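Local coordinates for uncharacterized protein (Porphyromonas gingivalis, PDB 2QSV) that is of unknown function, with a cysteine peptidase activity only tentatively inferred for it; this chain is the C-terminal part, two beta-sandwich domains, at residues Leu10-Ser15 with Val99-Pro104; Pro43-Leu48 with Leu65-Pro70; Gly118-Ser123 with Leu150-Val155; Ile200-Asn205 with Arg212-Lys217. All blocks are in the same frame, centred on the assembly; numbering follows the deposited sequence. Where two conformers were deposited one is given.

Interaction 1. Residues Leu10-Ser15 with Val99-Pro104; sequences LLFPIS and VMVSLP
L10 O receives two donors from strand 94-105. S102 N gives it a nearly straight hydrogen bond of 2.8 Å (166° at the hydrogen). The CA-H of V101 adds a weaker contact, with V101 CA 3.4 Å from L10 O. S102 O is gripped in the same way, by F12 N at 2.9 Å and by the CA-H of L11. L10 N completes the parallel ladder by donating to M100 O. The pairing then lapses at P13 and returns where S15 N bonds P104 O at 3.0 Å. S15 OG folds back to P13 O, a 2.7 Å bond made from above the carbonyl plane, which links the two ends of P13-S15. P104 has no N-H to give, and its CD lies 3.3 Å from F12 O.

L10 and V101 share one face of the sheet. There L10 CG meets V99 CG1 at 3.8 Å. F12 has CG anti to its carbonyl carbon (chi1 -82°), and its ring atom CE2 approaches V101 CG1 obliquely. L103 CD1 rests on F12 CB. V23, L25, L65 and L67 of the facing sheet cover this side. On the other face L11 CD1 lies 3.6 Å from S102 CB, while S102 OG bonds D79. A short N-terminal strand that, after a first piece in the facing sheet, pairs parallel with the domain's last strand is typical of Ig-like (E-set) sandwiches.

Interaction 2. Residues Pro43-Leu48 with Leu65-Pro70; sequences PSFVSL and LSLAVP
F45 O and A68 N form one of the two shortest hydrogen bonds here, 2.7 Å, with the donor 41° out of the carbonyl plane. S47 N to S66 O is equally short and lies in the plane. S66 N returns a 3.0 Å bond to S47 O, so S47 and S66 are an antiparallel hydrogen-bonded pair. V46 and L67 form the next, non-hydrogen-bonded pair, and the CA-H of V46 points to S66 O. Beyond the strand, a water donates to both S44 O (2.7 Å) and A68 O (2.8 Å), linking two acceptors that cannot bond each other. A type I turn from P43 to V46 shapes this end.

Part of the packing lies at this turn. P43 CB sits over the centre of one face of the F45 ring, 3.9 Å above its plane. L67 CD1 approaches F45 CD1 obliquely at 4.1 Å. The P70 ring lies beside the turn, its CG 3.4 Å from S44 O. Along the strands, V46 CB faces L65 CB, and S47 CB lies against S66 CB.

Strand 46-47 is the outermost strand of the sheet that continues through 61-67 to 22-29. The F45 ring reaches the other sheet, touching V101 and L103 of strand 94-105 and K78 and E80 of strand 76-87.

Interaction 3. Residues Gly118-Ser123 with Leu150-Val155; sequences GVMELS and LRLHSV
M120, a selenomethionine, meets L150 with the first atoms of its side chain. CB faces both methyls of L150, 3.9 Å from L150 CD2 and 4.0 Å from L150 CD1. CG is anti to the backbone N (chi1 -173°) and stays beside L150 CD2, also at 4.0 Å. One atom further on the partner changes, and SE touches L152 CD2 at 3.9 Å. The chain bends at the selenium (chi3 76°). This turns CE away from L152 and towards strand 195-204, where it lies 3.8 Å from C204 SG and 3.9 Å from I202 CG2. M120 crosses both leucines at about a right angle. I142 of strand 136-144 also touches M120.

At the start of the segment the backbones come close. G118 CA is 4.0 Å from L150 CA and also lies near L150 CB and CD1. G118 has no side chain to stand between the two chains.

Strand 120-121 belongs to one sheet and strand 150-157 to the other, so this is a contact across the core of the Ig-like sandwich. Further along, H153 and S154 form a classic beta bulge opposite I203.

No hydrogen bond joins the two segments. The backbone of M120 is satisfied by side chains of other parts of the domain, N by D206 and O by R212. The buried contact itself is apolar, so it depends on close fit and the hydrophobic effect, with no directional bond across it.

Interaction 4. Residues Ile200-Asn205 with Arg212-Lys217; sequences ISIICN and RRIKVK
I200-C204 and R212-K217 run antiparallel, with strand axes 4.7 Å apart at their closest approach and at 162°. I200 pairs with I214, and I202 with R212, each through two hydrogen bonds. I200 N to I214 O is 2.8 Å and I214 N to I200 O is 3.0 Å. Both bonds between I202 and R212 are 2.8 Å. S201 and R213 form the non-hydrogen-bonded pair between them. Here I200 O also takes the CA-H of R213, with R213 CA only 3.2 Å away. The two strands make the C-terminal beta hairpin of the second, Ig-like domain.

I200, I202 and I214 point into the sandwich. I200 CD1 presses on V216 CG2 at 3.6 Å, and I202 CD1 meets I214 CD1 at 4.0 Å. R212 starts on this face too, but its chain bends at chi2 (74°) and its polar partner is M120. I140 and L179 of the facing sheet cover I214. On the opposite face S201 OG lies beside R213 CG. A water hydrogen-bonded to S201 OG at 2.8 Å also accepts a weak hydrogen bond from R213 NH2.

In the fold
Interactions 1 and 2 share the core of the first domain, with centres 10 Å apart. Interaction 2 is nested in the loop that interaction 1 closes, and F12 CE2 touches V46 CG1 at 3.5 Å. Interactions 3 and 4 belong to the second domain, with centres 9 Å apart. A probable hydrogen bond joins them, R151 N to N205 OD1 at 2.8 Å. Between the domains, P104 CA of interaction 1 packs on I203 CD1 of interaction 4 at 3.7 Å. The sodium ion bound at T157, N159 and L162 is about 9 Å from the I200 side chain and about 13 Å from that of M100.

Interaction 1. Residues Leu10-Ser15 with Val99-Pro104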
# COMPACT_ATOMS: atom_id res chain seq x y z
N LEU A 10 -3.31 -7.77 -1.50
CA LEU A 10 -3.39 -8.33 -0.15
C LEU A 10 -2.80 -7.29 0.80
O LEU A 10 -1.81 -6.64 0.48
CB LEU A 10 -2.66 -9.67 -0.05
CG LEU A 10 -3.12 -10.92 -0.82
CD1 LEU A 10 -2.11 -12.04 -0.65
CD2 LEU A 10 -4.51 -11.40 -0.42
N LEU A 11 -3.43 -7.11 1.96
CA LEU A 11 -3.06 -6.01 2.84
C LEU A 11 -2.98 -6.50 4.26
O LEU A 11 -3.97 -7.01 4.80
CB LEU A 11 -4.06 -4.85 2.70
CG LEU A 11 -3.94 -3.63 3.62
CD1 LEU A 11 -2.56 -2.83 3.47
CD2 LEU A 11 -5.12 -2.70 3.35
N PHE A 12 -1.77 -6.43 4.83
CA PHE A 12 -1.57 -6.78 6.23
C PHE A 12 -2.19 -5.65 7.09
O PHE A 12 -2.30 -4.52 6.64
CB PHE A 12 -0.08 -6.96 6.54
CG PHE A 12 0.46 -8.31 6.17
CD1 PHE A 12 0.30 -9.40 7.03
CD2 PHE A 12 1.15 -8.49 4.98
CE1 PHE A 12 0.78 -10.68 6.69
CE2 PHE A 12 1.66 -9.75 4.64
CZ PHE A 12 1.48 -10.86 5.51
N PRO A 13 -2.62 -5.98 8.33
CA PRO A 13 -3.01 -4.86 9.21
C PRO A 13 -1.78 -3.95 9.53
O PRO A 13 -0.62 -4.40 9.39
CB PRO A 13 -3.53 -5.53 10.47
CG PRO A 13 -3.00 -6.96 10.43
CD PRO A 13 -2.77 -7.30 8.97
N ILE A 14 -2.03 -2.73 9.99
CA ILE A 14 -0.99 -1.89 10.62
C ILE A 14 -0.22 -2.76 11.60
O ILE A 14 -0.82 -3.41 12.47
CB ILE A 14 -1.58 -0.74 11.40
CG1 ILE A 14 -2.51 0.07 10.50
CG2 ILE A 14 -0.44 0.15 12.02
CD1 ILE A 14 -3.60 0.81 11.25
N SER A 15 1.09 -2.80 11.43
CA SER A 15 1.94 -3.71 12.20
C SER A 15 3.21 -3.06 12.69
O SER A 15 3.79 -2.21 11.99
CB SER A 15 2.39 -4.89 11.33
OG SER A 15 1.30 -5.63 10.85
N VAL A 99 0.32 -10.54 -7.49
CA VAL A 99 -0.59 -9.94 -6.55
C VAL A 99 0.26 -9.00 -5.71
O VAL A 99 1.31 -9.42 -5.20
CB VAL A 99 -1.26 -11.05 -5.66
CG1 VAL A 99 -2.02 -10.46 -4.46
CG2 VAL A 99 -2.23 -11.88 -6.53
N MSE A 100 -0.17 -7.75 -5.58
CA MSE A 100 0.55 -6.79 -4.74
C MSE A 100 0.23 -7.03 -3.26
O MSE A 100 -0.92 -7.08 -2.87
CB MSE A 100 0.23 -5.35 -5.12
CG MSE A 100 1.22 -4.31 -4.52
SE MSE A 100 3.08 -4.47 -5.17
CE MSE A 100 2.80 -4.56 -7.11
N VAL A 101 1.27 -7.18 -2.46
CA VAL A 101 1.13 -7.36 -1.04
C VAL A 101 1.61 -6.06 -0.35
O VAL A 101 2.74 -5.60 -0.57
CB VAL A 101 1.93 -8.59 -0.58
CG1 VAL A 101 1.67 -8.91 0.88
CG2 VAL A 101 1.64 -9.84 -1.49
N SER A 102 0.75 -5.47 0.49
CA SER A 102 1.04 -4.22 1.21
C SER A 102 1.13 -4.40 2.71
O SER A 102 0.37 -5.18 3.32
CB SER A 102 0.01 -3.14 0.90
OG SER A 102 0.16 -2.72 -0.44
N LEU A 103 2.08 -3.69 3.29
CA LEU A 103 2.31 -3.69 4.73
C LEU A 103 2.46 -2.24 5.21
O LEU A 103 3.40 -1.55 4.79
CB LEU A 103 3.59 -4.48 5.08
CG LEU A 103 4.09 -4.46 6.53
CD1 LEU A 103 3.03 -5.03 7.49
CD2 LEU A 103 5.42 -5.21 6.64
N PRO A 104 1.53 -1.78 6.08
CA PRO A 104 1.72 -0.53 6.84
C PRO A 104 2.58 -0.79 8.07
O PRO A 104 2.06 -1.14 9.12
CB PRO A 104 0.28 -0.09 7.24
CG PRO A 104 -0.69 -1.23 6.62
CD PRO A 104 0.23 -2.42 6.38

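Interaction 2. Residues Pro43-Leu48 with Leu65-Pro70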
# COMPACT_ATOMS: atom_id res chain seq x y z
N PRO A 43 7.26 -11.33 -1.37
CA PRO A 43 7.66 -10.14 -0.64
C PRO A 43 8.72 -10.43 0.44
O PRO A 43 8.66 -11.47 1.09
CB PRO A 43 6.35 -9.71 0.03
CG PRO A 43 5.33 -10.11 -0.94
CD PRO A 43 5.80 -11.44 -1.47
N SER A 44 9.67 -9.51 0.61
CA SER A 44 10.74 -9.69 1.61
C SER A 44 10.24 -9.80 3.06
O SER A 44 11.00 -10.24 3.93
CB SER A 44 11.72 -8.52 1.54
OG SER A 44 11.08 -7.33 1.93
N PHE A 45 8.99 -9.38 3.30
CA PHE A 45 8.42 -9.33 4.64
C PHE A 45 7.42 -10.46 4.89
O PHE A 45 6.72 -10.45 5.91
CB PHE A 45 7.77 -7.96 4.95
CG PHE A 45 6.78 -7.48 3.88
CD1 PHE A 45 5.43 -7.87 3.90
CD2 PHE A 45 7.20 -6.64 2.85
CE1 PHE A 45 4.52 -7.41 2.91
CE2 PHE A 45 6.30 -6.16 1.87
CZ PHE A 45 4.96 -6.54 1.91
N VAL A 46 7.34 -11.42 3.97
CA VAL A 46 6.45 -12.57 4.19
C VAL A 46 7.17 -13.92 4.14
O VAL A 46 8.26 -14.04 3.60
CB VAL A 46 5.20 -12.61 3.24
CG1 VAL A 46 4.48 -11.27 3.13
CG2 VAL A 46 5.52 -13.22 1.91
N SER A 47 6.50 -14.91 4.73
CA SER A 47 6.89 -16.32 4.71
C SER A 47 5.81 -17.14 4.03
O SER A 47 4.61 -16.91 4.27
CB SER A 47 7.04 -16.84 6.13
OG SER A 47 8.41 -16.89 6.47
N LEU A 48 6.24 -18.07 3.18
CA LEU A 48 5.36 -19.05 2.56
C LEU A 48 6.10 -20.37 2.27
O LEU A 48 7.07 -20.40 1.51
CB LEU A 48 4.73 -18.50 1.28
CG LEU A 48 3.65 -19.32 0.56
CD1 LEU A 48 2.35 -19.29 1.34
CD2 LEU A 48 3.43 -18.80 -0.87
N LEU A 65 0.13 -16.30 3.66
CA LEU A 65 1.36 -15.56 3.78
C LEU A 65 1.48 -15.05 5.21
O LEU A 65 0.66 -14.24 5.66
CB LEU A 65 1.37 -14.39 2.79
CG LEU A 65 1.45 -14.60 1.27
CD1 LEU A 65 0.33 -15.49 0.69
CD2 LEU A 65 1.40 -13.23 0.62
N SER A 66 2.48 -15.56 5.92
CA SER A 66 2.81 -15.10 7.26
C SER A 66 3.73 -13.90 7.24
O SER A 66 4.70 -13.87 6.48
CB SER A 66 3.54 -16.20 8.04
OG SER A 66 2.65 -17.27 8.30
N LEU A 67 3.45 -12.95 8.13
CA LEU A 67 4.28 -11.79 8.27
C LEU A 67 5.59 -12.15 8.92
O LEU A 67 5.62 -12.77 9.97
CB LEU A 67 3.55 -10.71 9.10
CG LEU A 67 4.21 -9.33 9.18
CD1 LEU A 67 4.41 -8.65 7.81
CD2 LEU A 67 3.38 -8.44 10.14
N ALA A 68 6.68 -11.72 8.30
CA ALA A 68 8.01 -11.91 8.84
C ALA A 68 8.83 -10.67 8.51
O ALA A 68 9.50 -10.64 7.49
CB ALA A 68 8.66 -13.20 8.22
N VAL A 69 8.76 -9.64 9.35
CA VAL A 69 9.42 -8.38 9.01
C VAL A 69 10.92 -8.56 9.17
O VAL A 69 11.37 -8.98 10.22
CB VAL A 69 8.92 -7.15 9.86
CG1 VAL A 69 9.76 -5.88 9.53
CG2 VAL A 69 7.44 -6.89 9.66
N PRO A 70 11.70 -8.23 8.13
CA PRO A 70 13.15 -8.26 8.29
C PRO A 70 13.60 -7.32 9.41
O PRO A 70 13.11 -6.19 9.53
CB PRO A 70 13.67 -7.75 6.94
CG PRO A 70 12.58 -7.98 5.99
CD PRO A 70 11.30 -7.84 6.77
O HOH W 1 11.26 -12.11 5.85

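Interaction 3. Residues Gly118-Ser123 with Leu150-Val155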
# COMPACT_ATOMS: atom_id res chain seq x y z
N GLY A 118 6.71 12.58 17.36
CA GLY A 118 5.99 13.78 17.00
C GLY A 118 4.47 13.64 17.20
O GLY A 118 3.98 12.57 17.59
N VAL A 119 3.75 14.74 17.02
CA VAL A 119 2.28 14.73 17.03
C VAL A 119 1.90 15.53 15.80
O VAL A 119 2.22 16.74 15.69
CB VAL A 119 1.62 15.33 18.32
CG1 VAL A 119 0.02 15.25 18.22
CG2 VAL A 119 2.04 14.62 19.61
N MSE A 120 1.23 14.88 14.85
CA MSE A 120 0.90 15.49 13.56
C MSE A 120 -0.46 16.20 13.61
O MSE A 120 -1.48 15.59 13.99
CB MSE A 120 0.95 14.43 12.42
CG MSE A 120 0.77 15.05 10.98
SE MSE A 120 1.55 13.94 9.64
CE MSE A 120 0.03 12.61 9.71
N GLU A 121 -0.47 17.46 13.20
CA GLU A 121 -1.70 18.18 12.99
C GLU A 121 -1.79 18.61 11.52
O GLU A 121 -0.85 19.20 10.98
CB GLU A 121 -1.75 19.36 13.95
CG GLU A 121 -2.90 20.27 13.76
CD GLU A 121 -2.80 21.50 14.65
OE1 GLU A 121 -2.69 21.32 15.89
OE2 GLU A 121 -2.85 22.63 14.10
N LEU A 122 -2.91 18.29 10.87
CA LEU A 122 -3.18 18.70 9.47
C LEU A 122 -4.68 18.58 9.14
O LEU A 122 -5.45 17.93 9.85
CB LEU A 122 -2.39 17.88 8.41
CG LEU A 122 -2.18 16.33 8.44
CD1 LEU A 122 -3.13 15.51 9.33
CD2 LEU A 122 -1.96 15.69 7.15
N SER A 123 -5.01 19.14 8.00
CA SER A 123 -6.31 18.95 7.40
C SER A 123 -6.39 17.56 6.77
O SER A 123 -5.50 17.12 6.03
CB SER A 123 -6.50 20.06 6.37
OG SER A 123 -7.60 19.69 5.53
N LEU A 150 8.84 15.05 14.29
CA LEU A 150 7.84 14.30 13.54
C LEU A 150 8.49 13.81 12.28
O LEU A 150 9.04 14.63 11.51
CB LEU A 150 6.66 15.21 13.21
CG LEU A 150 5.52 14.63 12.32
CD1 LEU A 150 4.76 13.50 13.05
CD2 LEU A 150 4.56 15.80 11.91
N ARG A 151 8.48 12.49 12.08
CA ARG A 151 9.05 11.87 10.91
C ARG A 151 7.97 11.29 9.99
O ARG A 151 7.07 10.60 10.48
CB ARG A 151 9.97 10.73 11.36
CG ARG A 151 11.17 11.22 12.19
CD ARG A 151 12.00 10.03 12.70
NE ARG A 151 12.85 10.46 13.81
CZ ARG A 151 13.91 11.25 13.67
NH1 ARG A 151 14.26 11.69 12.46
NH2 ARG A 151 14.63 11.61 14.72
N LEU A 152 8.06 11.59 8.70
CA LEU A 152 7.10 11.10 7.72
C LEU A 152 7.78 9.95 7.03
O LEU A 152 8.61 10.17 6.14
CB LEU A 152 6.70 12.20 6.72
CG LEU A 152 6.22 13.54 7.24
CD1 LEU A 152 5.77 14.48 6.09
CD2 LEU A 152 5.15 13.46 8.34
N HIS A 153 7.51 8.74 7.50
CA HIS A 153 8.17 7.58 6.96
C HIS A 153 7.75 7.28 5.52
O HIS A 153 8.56 6.84 4.72
CB HIS A 153 7.90 6.35 7.82
CG HIS A 153 8.29 6.53 9.24
ND1 HIS A 153 9.56 6.91 9.62
CD2 HIS A 153 7.59 6.34 10.39
CE1 HIS A 153 9.63 6.92 10.94
NE2 HIS A 153 8.45 6.59 11.43
N SER A 154 6.48 7.48 5.19
CA SER A 154 6.05 7.33 3.79
C SER A 154 4.80 8.16 3.54
O SER A 154 4.04 8.43 4.46
CB SER A 154 5.79 5.83 3.44
OG SER A 154 4.75 5.33 4.24
N VAL A 155 4.61 8.56 2.28
CA VAL A 155 3.44 9.31 1.88
C VAL A 155 3.05 8.66 0.57
O VAL A 155 3.77 8.75 -0.41
CB VAL A 155 3.71 10.85 1.67
CG1 VAL A 155 2.48 11.50 1.08
CG2 VAL A 155 4.08 11.59 3.04

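Interaction 4. Residues Ile200-Asn205 with Arg212-Lys217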
# COMPACT_ATOMS: atom_id res chain seq x y z
N ILE A 200 -4.75 10.13 0.56
CA ILE A 200 -3.31 10.19 0.77
C ILE A 200 -3.01 9.47 2.09
O ILE A 200 -3.54 9.83 3.09
CB ILE A 200 -2.77 11.66 0.84
CG1 ILE A 200 -3.06 12.39 -0.47
CG2 ILE A 200 -1.26 11.58 1.09
CD1 ILE A 200 -3.07 13.99 -0.37
N SER A 201 -2.14 8.47 2.07
CA SER A 201 -1.81 7.73 3.28
C SER A 201 -0.42 8.12 3.79
O SER A 201 0.56 8.13 3.01
CB SER A 201 -1.85 6.22 3.04
OG SER A 201 -3.17 5.82 2.66
N ILE A 202 -0.36 8.47 5.07
CA ILE A 202 0.90 8.92 5.68
C ILE A 202 1.24 8.04 6.84
O ILE A 202 0.47 7.90 7.73
CB ILE A 202 0.84 10.43 6.18
CG1 ILE A 202 0.49 11.38 5.01
CG2 ILE A 202 2.17 10.81 6.95
CD1 ILE A 202 0.12 12.84 5.42
N ILE A 203 2.40 7.42 6.81
CA ILE A 203 2.89 6.71 7.97
C ILE A 203 3.94 7.59 8.68
O ILE A 203 4.85 8.06 8.03
CB ILE A 203 3.44 5.33 7.61
CG1 ILE A 203 2.23 4.44 7.17
CG2 ILE A 203 4.17 4.69 8.84
CD1 ILE A 203 2.57 3.07 6.82
N CYS A 204 3.78 7.80 9.98
CA CYS A 204 4.59 8.77 10.70
C CYS A 204 4.76 8.27 12.10
O CYS A 204 4.14 7.27 12.51
CB CYS A 204 3.93 10.18 10.70
SG CYS A 204 2.35 10.20 11.55
N ASN A 205 5.57 8.98 12.87
CA ASN A 205 5.90 8.56 14.21
C ASN A 205 5.05 9.27 15.23
O ASN A 205 5.54 9.62 16.31
CB ASN A 205 7.41 8.75 14.50
CG ASN A 205 7.82 10.22 14.58
OD1 ASN A 205 7.11 11.10 14.08
ND2 ASN A 205 8.96 10.50 15.26
N ARG A 212 -2.11 7.96 8.91
CA ARG A 212 -3.04 9.09 8.83
C ARG A 212 -3.51 9.22 7.39
O ARG A 212 -2.74 9.01 6.50
CB ARG A 212 -2.29 10.36 9.30
CG ARG A 212 -3.20 11.40 9.85
CD ARG A 212 -3.74 11.03 11.24
NE ARG A 212 -4.63 12.13 11.54
CZ ARG A 212 -4.22 13.29 12.06
NH1 ARG A 212 -2.91 13.47 12.42
NH2 ARG A 212 -5.13 14.22 12.27
N ARG A 213 -4.80 9.47 7.15
CA ARG A 213 -5.29 9.58 5.79
C ARG A 213 -5.99 10.87 5.54
O ARG A 213 -6.78 11.35 6.35
CB ARG A 213 -6.22 8.40 5.39
CG ARG A 213 -5.54 7.09 5.39
CD ARG A 213 -6.63 6.06 5.20
NE ARG A 213 -6.17 4.70 5.02
CZ ARG A 213 -6.14 3.78 5.97
NH1 ARG A 213 -6.44 4.09 7.20
NH2 ARG A 213 -5.76 2.57 5.68
N ILE A 214 -5.64 11.45 4.41
CA ILE A 214 -6.27 12.63 3.94
C ILE A 214 -7.17 12.22 2.77
O ILE A 214 -6.69 11.66 1.79
CB ILE A 214 -5.22 13.65 3.39
CG1 ILE A 214 -4.26 14.07 4.50
CG2 ILE A 214 -5.91 14.91 2.85
CD1 ILE A 214 -3.03 14.78 3.92
N LYS A 215 -8.45 12.52 2.89
CA LYS A 215 -9.37 12.32 1.77
C LYS A 215 -9.37 13.53 0.85
O LYS A 215 -9.65 14.64 1.28
CB LYS A 215 -10.81 12.05 2.24
CG LYS A 215 -11.86 12.15 1.08
CD LYS A 215 -11.67 11.05 0.02
CE LYS A 215 -11.93 9.66 0.59
NZ LYS A 215 -11.14 8.59 -0.02
N VAL A 216 -9.02 13.31 -0.40
CA VAL A 216 -9.04 14.31 -1.42
C VAL A 216 -10.19 14.04 -2.42
O VAL A 216 -10.34 12.92 -2.95
CB VAL A 216 -7.69 14.35 -2.17
CG1 VAL A 216 -7.65 15.45 -3.25
CG2 VAL A 216 -6.51 14.54 -1.16
N LYS A 217 -11.00 15.06 -2.66
CA LYS A 217 -12.07 15.05 -3.66
C LYS A 217 -11.82 16.05 -4.77
O LYS A 217 -11.28 17.15 -4.54
CB LYS A 217 -13.40 15.35 -3.01
CG LYS A 217 -13.90 14.23 -2.17
CD LYS A 217 -15.20 14.67 -1.47
CE LYS A 217 -15.68 13.53 -0.60
NZ LYS A 217 -16.93 13.96 0.09
O HOH W 2 -3.94 3.20 2.99